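Local coordinates for putative ABC-transporter ATP-binding protein (Alicyclobacillus acidocaldarius, PDB 1Z47) that probably binds and hydrolyses ATP to drive the transport of sulfate by a membrane ABC transporter of which it is the ATPase subunit, at residues Tyr96-His101 and Leu156-Ala161; Gln150-Ala155 and Glu171-Ile176; Trp316-Thr319 and Glu323-Glu326; Arg254-Gly259 and Leu268-Ala273. All coordinates share one frame; numbering follows the deposited sequence.

Interaction 1 (Tyr96-His101 and Leu156-Ala161); sequences YALFQH and LARALA
Arg158 runs out from helix 148-160 with CG anti to its backbone N (chi1 173°) and bends at chi3 (62°), which swings its guanidinium between the side chains of Tyr96 and Leu98. On one face it lies flat on the Tyr96 ring, the two planes 19° apart, in a stack that is also a cation-pi contact. Arg158 CZ is 3.7 Å from the centroid of that ring, and Arg158 NH1 sits almost over its centre. Against the opposite guanidinium face comes one branch tip of Leu98, with CD2 3.7 Å from Arg158 NH1. The other terminal nitrogen, Arg158 NH2, points over the middle of the Phe99 ring. This second cation-pi contact is longer, 4.9 Å from Arg158 CZ to the Phe99 centroid, and the ring is steeply inclined to the guanidinium. Near the guanidinium plane, at its edge, Arg158 NH2 gives a weak hydrogen bond of 3.3 Å to Ala97 O. Covered on both faces and bonded at its edge, the group is probably restricted in rotation. The loop 96-101 thus rests on helix 148-160 between strand 89-93 and helix 104-109: Phe99 N bonds to Asn107 OD1, Phe99 meets Phe110 edge-to-face, and Leu156 and Leu160 of the same helix pack on strand 166-170.

Interaction 2 (Gln150-Ala155 and Glu171-Ile176); sequences QQQRVA and EPFAAI
Apolar packing comes first: the aliphatic part of Gln152 and the Phe173 side chain run alongside each other, pointing opposite ways, with Gln152 CG 3.9 Å from Phe173 CE2. Gln152 is bent at chi2 (-52°), which folds its amide back beside the 171-176 loop instead of letting the chain run straight on. Pro172 approaches the same face of the amide as Phe173 CE2, its CB 3.9 Å from Gln152 OE1. Pro172 CG also covers one face of the neighbouring Phe173 ring, off its centre. Polar atoms approach without bonding. Gln152 OE1 lies at the edge of the Phe173 ring, in its plane, 3.7 Å from CE2, and the amide stands steeply across that ring, 78° between planes. There the oxygen probably faces the slightly positive C-H rim. Gln152 NE2 is 3.8 Å from Pro172 O, too far for a hydrogen bond. In family terms the two segments carry familiar ABC ATPase elements: Gln150 ends the LSGGQ signature sequence, whose last residues begin helix 148-160, and Glu171 follows directly on the Walker B strand 166-170. Backbone bonds shape the loop side, where residues Glu171 to Ala174 form a type I beta turn closed by Ala174 N to Glu171 O at 3.3 Å. Further packing comes from helix 178-195, whose Arg181 and Leu184 touch Phe173. On the helix side, Arg153 turns away from the loop and bonds through NE and NH1 to the carbonyl oxygens of Met133 and Arg134.

Interaction 3 (Trp316-Thr319 and Glu323-Glu326); sequences WIRT and EVWE
Ile317 and Trp325 form the hydrogen-bonded pair of this antiparallel hairpin, with Ile317 N to Trp325 O at 2.9 Å and Trp325 N to Ile317 O at 2.7 Å. Strand 324-330 is outermost within this chain in a five-stranded antiparallel sheet, and strand 301-308 flanks strand 312-319 on its other side. Next to the turn, Thr319 N donates to Glu323 O (2.8 Å). The Thr319 hydroxyl replaces the backbone in the return bond: with OG1 between the backbone N and the carbonyl carbon (chi1 67°), it accepts from Glu323 N at 3.0 Å. CA-H...O contacts from Trp316, Arg318 and Val324 fill the spaces between these bonds. Among apolar contacts, Ile317 CG1 lies 3.9 Å from Trp325 CB on one face of the sheet, and Thr319 CG2 meets the pyrrole part of the Trp325 indole obliquely. On the other face Trp316 and Glu326 run side by side, the indole against CB and CG of the glutamate, while Val324 CG2 touches the end of Arg318. The polar links are indirect or lateral. A water in the plane of the Trp316 ring accepts from Trp316 NE1 (2.7 Å) and donates to Glu326 OE1 (2.8 Å); Glu326 OE2 is hydrogen-bonded to His328 NE2. Within the second strand Trp325 NE1 reaches Glu323 OE2 at 3.0 Å, on the anti side and out of the carboxylate plane, and Glu323 OE1 makes a salt bridge with Arg254. Both indole N-H groups are therefore satisfied, and the two grips on the Glu323 carboxylate fix its orientation and probably favour its charged form.

Interaction 4 (Arg254-Gly259 and Leu268-Ala273); sequences RAVQNG and LPVDPA
A single backbone hydrogen bond joins the segments, Val270 N to Gly259 O at 2.9 Å, where Asn258 and Gly259, both with positive phi (58° and 61°), make a left-handed bend that turns the chain back after Gln257. Side-chain contact is carried by two valines reaching tip to tip, Val256 CG2 to Val270 CG2 at 4.0 Å, with Val270 CG1 only slightly farther from the same methyl. Val270 CB also rests 3.7 Å from Gly259 O, so the residue packs over the bend it is bonded to. Both valines touch Ile261 as well, and Val256 continues its backbone pairing toward Gly277 and Ser278. A water adds a bridge beside the backbone bond, donating to Val270 O at 2.7 Å and, at a longer 3.3 Å, to Gly259 O, which thus receives two donors. Glu276 holds the bend by accepting from both amides, Asn258 N at OE1 and Gly259 N at OE2. This is the open end of a small beta hairpin: strands 260-262 and 267-269 pair antiparallel, and Gly259 to Val270 extends the pairing by one bond just past them. The hairpin follows strand 250-255 within the region assigned to the CysA C-terminal regulatory domain, whose family belongs to the OB clan.

From the N terminus, interaction 1 opens at loop 96-101 and closes on helix 148-160 after an excursion about half helical and without strand. Interaction 2 starts six residues earlier on that helix and closes at 171-176, beyond strand 166-170, so the two cross along the chain. They also touch, Leu98 packing on Val154 and Ala155, and one helix thereby ties two loops of the ATPase domain together. Interaction 4 and then interaction 3 follow in series, each closing a short hairpin in the C-terminal part. The salt bridge from Arg254 NH1 to Glu323 OE1 (2.8 Å) joins them, linking strand 250-255 to hairpin 312-330. Interactions 1 and 4 lie about 57 Å apart between centres.

Interaction 1 (Tyr96-His101 and Leu156-Ala161)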
loop_
_atom_site.group_PDB
_atom_site.type_symbol
_atom_site.label_atom_id
_atom_site.label_comp_id
_atom_site.label_asym_id
_atom_site.label_seq_id
_atom_site.Cartn_x
_atom_site.Cartn_y
_atom_site.Cartn_z
ATOM N N TYR B 96 -20.429 -4.684 6.922
ATOM C CA TYR B 96 -21.074 -5.974 7.135
ATOM C C TYR B 96 -20.456 -6.773 8.285
ATOM O O TYR B 96 -19.613 -6.281 9.043
ATOM C CB TYR B 96 -20.982 -6.793 5.842
ATOM C CG TYR B 96 -22.258 -7.482 5.406
ATOM C CD1 TYR B 96 -22.449 -7.831 4.068
ATOM C CD2 TYR B 96 -23.261 -7.804 6.325
ATOM C CE1 TYR B 96 -23.603 -8.482 3.652
ATOM C CE2 TYR B 96 -24.420 -8.460 5.917
ATOM C CZ TYR B 96 -24.582 -8.795 4.579
ATOM O OH TYR B 96 -25.716 -9.451 4.164
ATOM N N ALA B 97 -20.892 -8.017 8.398
ATOM C CA ALA B 97 -20.400 -8.914 9.421
ATOM C C ALA B 97 -21.066 -10.254 9.177
ATOM O O ALA B 97 -22.291 -10.334 9.069
ATOM C CB ALA B 97 -20.760 -8.395 10.801
ATOM N N LEU B 98 -20.256 -11.300 9.057
ATOM C CA LEU B 98 -20.795 -12.629 8.852
ATOM C C LEU B 98 -21.621 -12.958 10.089
ATOM O O LEU B 98 -21.373 -12.420 11.172
ATOM C CB LEU B 98 -19.668 -13.659 8.709
ATOM C CG LEU B 98 -18.646 -13.506 7.579
ATOM C CD1 LEU B 98 -17.711 -14.723 7.596
ATOM C CD2 LEU B 98 -19.349 -13.388 6.243
ATOM N N PHE B 99 -22.611 -13.826 9.926
ATOM C CA PHE B 99 -23.444 -14.238 11.041
ATOM C C PHE B 99 -22.595 -15.209 11.846
ATOM O O PHE B 99 -22.463 -16.386 11.511
ATOM C CB PHE B 99 -24.710 -14.885 10.497
ATOM C CG PHE B 99 -25.467 -13.994 9.543
ATOM C CD1 PHE B 99 -26.100 -14.522 8.424
ATOM C CD2 PHE B 99 -25.531 -12.617 9.761
ATOM C CE1 PHE B 99 -26.788 -13.690 7.529
ATOM C CE2 PHE B 99 -26.216 -11.774 8.875
ATOM C CZ PHE B 99 -26.845 -12.314 7.758
ATOM N N GLN B 100 -22.009 -14.675 12.908
ATOM C CA GLN B 100 -21.109 -15.398 13.792
ATOM C C GLN B 100 -21.593 -16.706 14.395
ATOM O O GLN B 100 -20.789 -17.565 14.750
ATOM C CB GLN B 100 -20.673 -14.460 14.919
ATOM C CG GLN B 100 -20.031 -13.172 14.413
ATOM C CD GLN B 100 -18.796 -13.435 13.574
ATOM O OE1 GLN B 100 -17.855 -14.097 14.022
ATOM N NE2 GLN B 100 -18.791 -12.921 12.351
ATOM N N HIS B 101 -22.903 -16.873 14.499
ATOM C CA HIS B 101 -23.443 -18.074 15.118
ATOM C C HIS B 101 -24.021 -19.070 14.120
ATOM O O HIS B 101 -24.726 -20.014 14.476
ATOM C CB HIS B 101 -24.460 -17.624 16.156
ATOM C CG HIS B 101 -24.004 -16.418 16.917
ATOM N ND1 HIS B 101 -24.601 -15.182 16.784
ATOM C CD2 HIS B 101 -22.941 -16.234 17.737
ATOM C CE1 HIS B 101 -23.924 -14.291 17.486
ATOM N NE2 HIS B 101 -22.912 -14.903 18.075
ATOM N N LEU B 156 -17.970 -12.936 0.351
ATOM C CA LEU B 156 -18.167 -12.832 -1.091
ATOM C C LEU B 156 -19.118 -13.950 -1.556
ATOM O O LEU B 156 -19.945 -13.739 -2.456
ATOM C CB LEU B 156 -16.825 -12.919 -1.836
ATOM C CG LEU B 156 -16.851 -12.874 -3.372
ATOM C CD1 LEU B 156 -17.564 -11.611 -3.858
ATOM C CD2 LEU B 156 -15.419 -12.909 -3.908
ATOM N N ALA B 157 -19.030 -15.128 -0.934
ATOM C CA ALA B 157 -19.916 -16.242 -1.311
ATOM C C ALA B 157 -21.390 -15.915 -0.983
ATOM O O ALA B 157 -22.289 -16.158 -1.802
ATOM C CB ALA B 157 -19.469 -17.543 -0.602
ATOM N N ARG B 158 -21.625 -15.371 0.211
ATOM C CA ARG B 158 -22.964 -14.967 0.664
ATOM C C ARG B 158 -23.562 -13.941 -0.285
ATOM O O ARG B 158 -24.719 -14.047 -0.673
ATOM C CB ARG B 158 -22.903 -14.338 2.068
ATOM C CG ARG B 158 -24.213 -13.723 2.558
ATOM C CD ARG B 158 -24.132 -13.292 4.027
ATOM N NE ARG B 158 -23.124 -12.250 4.235
ATOM C CZ ARG B 158 -22.784 -11.738 5.419
ATOM N NH1 ARG B 158 -21.853 -10.790 5.489
ATOM N NH2 ARG B 158 -23.359 -12.169 6.537
ATOM N N ALA B 159 -22.768 -12.939 -0.648
ATOM C CA ALA B 159 -23.230 -11.885 -1.550
ATOM C C ALA B 159 -23.593 -12.433 -2.921
ATOM O O ALA B 159 -24.561 -11.982 -3.525
ATOM C CB ALA B 159 -22.146 -10.785 -1.697
ATOM N N LEU B 160 -22.831 -13.415 -3.399
ATOM C CA LEU B 160 -23.055 -13.990 -4.717
ATOM C C LEU B 160 -24.131 -15.049 -4.848
ATOM O O LEU B 160 -24.667 -15.262 -5.943
ATOM C CB LEU B 160 -21.758 -14.585 -5.243
ATOM C CG LEU B 160 -20.705 -13.556 -5.647
ATOM C CD1 LEU B 160 -19.416 -14.277 -6.031
ATOM C CD2 LEU B 160 -21.246 -12.713 -6.807
ATOM N N ALA B 161 -24.433 -15.722 -3.745
ATOM C CA ALA B 161 -25.425 -16.793 -3.760
ATOM C C ALA B 161 -26.651 -16.537 -4.646
ATOM O O ALA B 161 -26.947 -17.341 -5.539
ATOM C CB ALA B 161 -25.865 -17.119 -2.329
#

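Interaction 2 (Gln150-Ala155 and Glu171-Ile176)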
loop_
_atom_site.group_PDB
_atom_site.type_symbol
_atom_site.label_atom_id
_atom_site.label_comp_id
_atom_site.label_asym_id
_atom_site.label_seq_id
_atom_site.Cartn_x
_atom_site.Cartn_y
_atom_site.Cartn_z
ATOM N N GLN B 150 -10.130 -15.983 5.165
ATOM C CA GLN B 150 -11.193 -16.934 4.849
ATOM C C GLN B 150 -12.564 -16.307 5.099
ATOM O O GLN B 150 -13.506 -16.571 4.365
ATOM C CB GLN B 150 -11.038 -18.228 5.673
ATOM C CG GLN B 150 -9.744 -18.990 5.371
ATOM C CD GLN B 150 -9.416 -20.057 6.406
ATOM O OE1 GLN B 150 -9.747 -19.925 7.586
ATOM N NE2 GLN B 150 -8.740 -21.106 5.972
ATOM N N GLN B 151 -12.685 -15.462 6.120
ATOM C CA GLN B 151 -13.973 -14.827 6.396
ATOM C C GLN B 151 -14.433 -13.933 5.245
ATOM O O GLN B 151 -15.637 -13.788 5.014
ATOM C CB GLN B 151 -13.920 -14.005 7.692
ATOM C CG GLN B 151 -13.994 -14.875 8.955
ATOM C CD GLN B 151 -14.017 -14.058 10.242
ATOM O OE1 GLN B 151 -13.061 -14.083 11.013
ATOM N NE2 GLN B 151 -15.116 -13.332 10.478
ATOM N N GLN B 152 -13.481 -13.317 4.544
ATOM C CA GLN B 152 -13.815 -12.465 3.385
ATOM C C GLN B 152 -14.277 -13.359 2.232
ATOM O O GLN B 152 -15.154 -12.982 1.464
ATOM C CB GLN B 152 -12.601 -11.646 2.926
ATOM C CG GLN B 152 -12.176 -10.555 3.889
ATOM C CD GLN B 152 -13.331 -9.658 4.285
ATOM O OE1 GLN B 152 -14.128 -9.241 3.439
ATOM N NE2 GLN B 152 -13.430 -9.356 5.580
ATOM N N ARG B 153 -13.678 -14.537 2.089
ATOM C CA ARG B 153 -14.129 -15.416 1.018
ATOM C C ARG B 153 -15.585 -15.817 1.287
ATOM O O ARG B 153 -16.401 -15.922 0.361
ATOM C CB ARG B 153 -13.243 -16.664 0.901
ATOM C CG ARG B 153 -11.775 -16.352 0.609
ATOM C CD ARG B 153 -11.087 -17.431 -0.240
ATOM N NE ARG B 153 -11.041 -18.757 0.384
ATOM C CZ ARG B 153 -10.155 -19.155 1.293
ATOM N NH1 ARG B 153 -10.224 -20.392 1.776
ATOM N NH2 ARG B 153 -9.192 -18.345 1.718
ATOM N N VAL B 154 -15.932 -16.011 2.553
ATOM C CA VAL B 154 -17.297 -16.403 2.897
ATOM C C VAL B 154 -18.276 -15.261 2.616
ATOM O O VAL B 154 -19.376 -15.484 2.128
ATOM C CB VAL B 154 -17.410 -16.856 4.397
ATOM C CG1 VAL B 154 -18.854 -17.209 4.738
ATOM C CG2 VAL B 154 -16.517 -18.074 4.653
ATOM N N ALA B 155 -17.862 -14.032 2.907
ATOM C CA ALA B 155 -18.709 -12.868 2.675
ATOM C C ALA B 155 -18.984 -12.712 1.174
ATOM O O ALA B 155 -20.101 -12.391 0.758
ATOM C CB ALA B 155 -18.016 -11.586 3.248
ATOM N N GLU B 171 -14.378 -1.038 0.457
ATOM C CA GLU B 171 -13.111 -1.188 1.189
ATOM C C GLU B 171 -13.207 -2.297 2.232
ATOM O O GLU B 171 -12.784 -2.126 3.381
ATOM C CB GLU B 171 -12.741 0.127 1.892
ATOM C CG GLU B 171 -13.701 0.499 3.017
ATOM C CD GLU B 171 -13.226 1.663 3.873
ATOM O OE1 GLU B 171 -12.138 1.556 4.497
ATOM O OE2 GLU B 171 -13.953 2.683 3.924
ATOM N N PRO B 172 -13.760 -3.459 1.844
ATOM C CA PRO B 172 -13.903 -4.579 2.782
ATOM C C PRO B 172 -12.593 -5.126 3.363
ATOM O O PRO B 172 -12.602 -5.837 4.368
ATOM C CB PRO B 172 -14.642 -5.626 1.949
ATOM C CG PRO B 172 -14.096 -5.373 0.562
ATOM C CD PRO B 172 -14.155 -3.862 0.480
ATOM N N PHE B 173 -11.473 -4.774 2.742
ATOM C CA PHE B 173 -10.176 -5.288 3.166
ATOM C C PHE B 173 -9.342 -4.374 4.068
ATOM O O PHE B 173 -8.183 -4.663 4.344
ATOM C CB PHE B 173 -9.388 -5.704 1.914
ATOM C CG PHE B 173 -10.157 -6.643 1.005
ATOM C CD1 PHE B 173 -9.916 -6.667 -0.368
ATOM C CD2 PHE B 173 -11.141 -7.491 1.525
ATOM C CE1 PHE B 173 -10.645 -7.519 -1.210
ATOM C CE2 PHE B 173 -11.872 -8.344 0.695
ATOM C CZ PHE B 173 -11.624 -8.356 -0.674
ATOM N N ALA B 174 -9.930 -3.277 4.534
ATOM C CA ALA B 174 -9.210 -2.376 5.431
ATOM C C ALA B 174 -9.046 -3.112 6.763
ATOM O O ALA B 174 -9.798 -4.048 7.056
ATOM C CB ALA B 174 -9.999 -1.086 5.628
ATOM N N ALA B 175 -8.073 -2.694 7.566
ATOM C CA ALA B 175 -7.826 -3.346 8.851
ATOM C C ALA B 175 -7.267 -4.754 8.598
ATOM O O ALA B 175 -7.314 -5.627 9.468
ATOM C CB ALA B 175 -9.130 -3.420 9.672
ATOM N N ILE B 176 -6.739 -4.954 7.393
ATOM C CA ILE B 176 -6.153 -6.227 6.967
ATOM C C ILE B 176 -4.643 -6.026 6.788
ATOM O O ILE B 176 -4.197 -4.913 6.521
ATOM C CB ILE B 176 -6.712 -6.659 5.588
ATOM C CG1 ILE B 176 -6.506 -8.155 5.363
ATOM C CG2 ILE B 176 -5.975 -5.913 4.479
ATOM C CD1 ILE B 176 -7.484 -9.013 6.117
#

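Interaction 3 (Trp316-Thr319 and Glu323-Glu326)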
loop_
_atom_site.group_PDB
_atom_site.type_symbol
_atom_site.label_atom_id
_atom_site.label_comp_id
_atom_site.label_asym_id
_atom_site.label_seq_id
_atom_site.Cartn_x
_atom_site.Cartn_y
_atom_site.Cartn_z
ATOM N N TRP B 316 16.525 10.141 -3.637
ATOM C CA TRP B 316 16.058 11.500 -3.391
ATOM C C TRP B 316 17.238 12.470 -3.535
ATOM O O TRP B 316 18.305 12.258 -2.948
ATOM C CB TRP B 316 15.454 11.616 -1.987
ATOM C CG TRP B 316 14.105 10.931 -1.889
ATOM C CD1 TRP B 316 12.880 11.468 -2.192
ATOM C CD2 TRP B 316 13.868 9.558 -1.552
ATOM N NE1 TRP B 316 11.895 10.509 -2.070
ATOM C CE2 TRP B 316 12.476 9.327 -1.680
ATOM C CE3 TRP B 316 14.698 8.495 -1.165
ATOM C CZ2 TRP B 316 11.894 8.075 -1.427
ATOM C CZ3 TRP B 316 14.121 7.245 -0.915
ATOM C CH2 TRP B 316 12.728 7.052 -1.051
ATOM N N ILE B 317 17.035 13.515 -4.328
ATOM C CA ILE B 317 18.061 14.543 -4.561
ATOM C C ILE B 317 17.499 15.962 -4.370
ATOM O O ILE B 317 16.311 16.215 -4.612
ATOM C CB ILE B 317 18.630 14.436 -5.986
ATOM C CG1 ILE B 317 17.500 14.601 -6.997
ATOM C CG2 ILE B 317 19.342 13.080 -6.161
ATOM C CD1 ILE B 317 17.930 14.617 -8.446
ATOM N N ARG B 318 18.361 16.878 -3.928
ATOM C CA ARG B 318 17.976 18.276 -3.696
ATOM C C ARG B 318 18.690 19.170 -4.688
ATOM O O ARG B 318 19.920 19.208 -4.720
ATOM C CB ARG B 318 18.374 18.721 -2.295
ATOM C CG ARG B 318 17.994 20.172 -1.966
ATOM C CD ARG B 318 18.689 20.619 -0.690
ATOM N NE ARG B 318 18.603 19.578 0.329
ATOM C CZ ARG B 318 17.498 19.286 1.010
ATOM N NH1 ARG B 318 17.506 18.310 1.909
ATOM N NH2 ARG B 318 16.390 19.993 0.810
ATOM N N THR B 319 17.919 19.876 -5.497
ATOM C CA THR B 319 18.482 20.788 -6.484
ATOM C C THR B 319 19.073 22.013 -5.808
ATOM O O THR B 319 18.926 22.214 -4.600
ATOM C CB THR B 319 17.418 21.288 -7.443
ATOM O OG1 THR B 319 16.486 22.117 -6.731
ATOM C CG2 THR B 319 16.698 20.138 -8.043
ATOM N N GLU B 323 14.686 22.112 -4.370
ATOM C CA GLU B 323 13.623 21.170 -4.672
ATOM C C GLU B 323 14.121 19.752 -4.413
ATOM O O GLU B 323 15.203 19.371 -4.874
ATOM C CB GLU B 323 13.201 21.289 -6.125
ATOM C CG GLU B 323 12.322 22.501 -6.449
ATOM C CD GLU B 323 11.992 22.567 -7.928
ATOM O OE1 GLU B 323 11.119 23.375 -8.321
ATOM O OE2 GLU B 323 12.616 21.796 -8.700
ATOM N N VAL B 324 13.338 18.970 -3.676
ATOM C CA VAL B 324 13.720 17.595 -3.405
ATOM C C VAL B 324 12.943 16.718 -4.366
ATOM O O VAL B 324 11.718 16.626 -4.290
ATOM C CB VAL B 324 13.428 17.205 -1.935
ATOM C CG1 VAL B 324 13.632 15.699 -1.713
ATOM C CG2 VAL B 324 14.364 17.963 -1.028
ATOM N N TRP B 325 13.669 16.104 -5.292
ATOM C CA TRP B 325 13.089 15.229 -6.310
ATOM C C TRP B 325 13.281 13.756 -5.970
ATOM O O TRP B 325 14.304 13.375 -5.396
ATOM C CB TRP B 325 13.756 15.449 -7.670
ATOM C CG TRP B 325 13.388 16.711 -8.372
ATOM C CD1 TRP B 325 13.537 17.985 -7.897
ATOM C CD2 TRP B 325 12.835 16.833 -9.688
ATOM N NE1 TRP B 325 13.111 18.886 -8.836
ATOM C CE2 TRP B 325 12.678 18.214 -9.946
ATOM C CE3 TRP B 325 12.458 15.916 -10.675
ATOM C CZ2 TRP B 325 12.160 18.702 -11.157
ATOM C CZ3 TRP B 325 11.943 16.396 -11.882
ATOM C CH2 TRP B 325 11.799 17.783 -12.112
ATOM N N GLU B 326 12.298 12.937 -6.338
ATOM C CA GLU B 326 12.390 11.499 -6.142
ATOM C C GLU B 326 12.630 10.905 -7.521
ATOM O O GLU B 326 11.905 11.182 -8.470
ATOM C CB GLU B 326 11.106 10.891 -5.548
ATOM C CG GLU B 326 11.255 9.368 -5.332
ATOM C CD GLU B 326 10.062 8.711 -4.645
ATOM O OE1 GLU B 326 9.218 9.431 -4.075
ATOM O OE2 GLU B 326 9.986 7.463 -4.666
HETATM O O HOH W 1 9.345 11.268 -1.997
#

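Interaction 4 (Arg254-Gly259 and Leu268-Ala273)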
loop_
_atom_site.group_PDB
_atom_site.type_symbol
_atom_site.label_atom_id
_atom_site.label_comp_id
_atom_site.label_asym_id
_atom_site.label_seq_id
_atom_site.Cartn_x
_atom_site.Cartn_y
_atom_site.Cartn_z
ATOM N N ARG B 254 6.446 26.223 -12.706
ATOM C CA ARG B 254 7.442 26.910 -13.519
ATOM C C ARG B 254 6.664 27.987 -14.232
ATOM O O ARG B 254 5.467 27.833 -14.477
ATOM C CB ARG B 254 8.110 25.985 -14.573
ATOM C CG ARG B 254 9.075 24.942 -14.022
ATOM C CD ARG B 254 10.333 25.508 -13.433
ATOM N NE ARG B 254 11.256 24.450 -13.020
ATOM C CZ ARG B 254 11.283 23.881 -11.806
ATOM N NH1 ARG B 254 10.435 24.253 -10.855
ATOM N NH2 ARG B 254 12.189 22.953 -11.532
ATOM N N ALA B 255 7.332 29.097 -14.543
ATOM C CA ALA B 255 6.677 30.191 -15.261
ATOM C C ALA B 255 7.153 30.070 -16.703
ATOM O O ALA B 255 8.319 29.771 -16.947
ATOM C CB ALA B 255 7.101 31.565 -14.681
ATOM N N VAL B 256 6.265 30.306 -17.648
ATOM C CA VAL B 256 6.635 30.205 -19.048
ATOM C C VAL B 256 7.333 31.481 -19.550
ATOM O O VAL B 256 6.858 32.584 -19.294
ATOM C CB VAL B 256 5.387 29.992 -19.898
ATOM C CG1 VAL B 256 5.760 29.914 -21.360
ATOM C CG2 VAL B 256 4.651 28.750 -19.418
ATOM N N GLN B 257 8.468 31.328 -20.232
ATOM C CA GLN B 257 9.169 32.478 -20.812
ATOM C C GLN B 257 9.817 31.975 -22.107
ATOM O O GLN B 257 10.426 30.895 -22.126
ATOM C CB GLN B 257 10.214 33.029 -19.835
ATOM C CG GLN B 257 10.676 34.455 -20.173
ATOM C CD GLN B 257 11.533 35.066 -19.063
ATOM O OE1 GLN B 257 11.907 34.377 -18.123
ATOM N NE2 GLN B 257 11.846 36.355 -19.178
ATOM N N ASN B 258 9.643 32.731 -23.189
ATOM C CA ASN B 258 10.172 32.359 -24.505
ATOM C C ASN B 258 9.624 30.999 -24.944
ATOM O O ASN B 258 10.359 30.174 -25.517
ATOM C CB ASN B 258 11.708 32.322 -24.464
ATOM C CG ASN B 258 12.298 33.612 -23.957
ATOM O OD1 ASN B 258 11.892 34.697 -24.383
ATOM N ND2 ASN B 258 13.265 33.512 -23.034
ATOM N N GLY B 259 8.336 30.774 -24.657
ATOM C CA GLY B 259 7.663 29.528 -25.009
ATOM C C GLY B 259 8.201 28.231 -24.394
ATOM O O GLY B 259 8.012 27.153 -24.951
ATOM N N LEU B 268 12.075 22.851 -21.705
ATOM C CA LEU B 268 10.948 22.042 -22.145
ATOM C C LEU B 268 10.002 22.972 -22.872
ATOM O O LEU B 268 9.518 23.945 -22.291
ATOM C CB LEU B 268 10.241 21.399 -20.940
ATOM C CG LEU B 268 10.936 20.238 -20.218
ATOM C CD1 LEU B 268 12.383 20.560 -19.881
ATOM C CD2 LEU B 268 10.139 19.913 -18.954
ATOM N N PRO B 269 9.738 22.704 -24.158
ATOM C CA PRO B 269 8.833 23.585 -24.892
ATOM C C PRO B 269 7.454 23.474 -24.306
ATOM O O PRO B 269 7.053 22.405 -23.850
ATOM C CB PRO B 269 8.882 23.028 -26.310
ATOM C CG PRO B 269 9.050 21.548 -26.059
ATOM C CD PRO B 269 10.149 21.570 -25.005
ATOM N N VAL B 270 6.732 24.586 -24.345
ATOM C CA VAL B 270 5.376 24.667 -23.831
ATOM C C VAL B 270 4.440 24.876 -24.996
ATOM O O VAL B 270 4.744 25.625 -25.927
ATOM C CB VAL B 270 5.212 25.882 -22.873
ATOM C CG1 VAL B 270 3.751 26.052 -22.491
ATOM C CG2 VAL B 270 6.086 25.681 -21.634
ATOM N N ASP B 271 3.289 24.233 -24.944
ATOM C CA ASP B 271 2.309 24.396 -26.001
ATOM C C ASP B 271 2.025 25.877 -26.203
ATOM O O ASP B 271 1.804 26.606 -25.239
ATOM C CB ASP B 271 0.997 23.702 -25.633
ATOM C CG ASP B 271 -0.058 23.865 -26.711
ATOM O OD1 ASP B 271 -0.105 23.031 -27.647
ATOM O OD2 ASP B 271 -0.826 24.843 -26.637
ATOM N N PRO B 272 2.002 26.334 -27.468
ATOM C CA PRO B 272 1.740 27.734 -27.804
ATOM C C PRO B 272 0.452 28.337 -27.241
ATOM O O PRO B 272 0.336 29.557 -27.180
ATOM C CB PRO B 272 1.782 27.743 -29.337
ATOM C CG PRO B 272 1.402 26.349 -29.702
ATOM C CD PRO B 272 2.153 25.524 -28.691
ATOM N N ALA B 273 -0.492 27.496 -26.810
ATOM C CA ALA B 273 -1.760 27.982 -26.236
ATOM C C ALA B 273 -1.607 28.493 -24.802
ATOM O O ALA B 273 -2.532 29.068 -24.230
ATOM C CB ALA B 273 -2.823 26.887 -26.272
HETATM O O HOH W 2 6.282 26.950 -27.752
#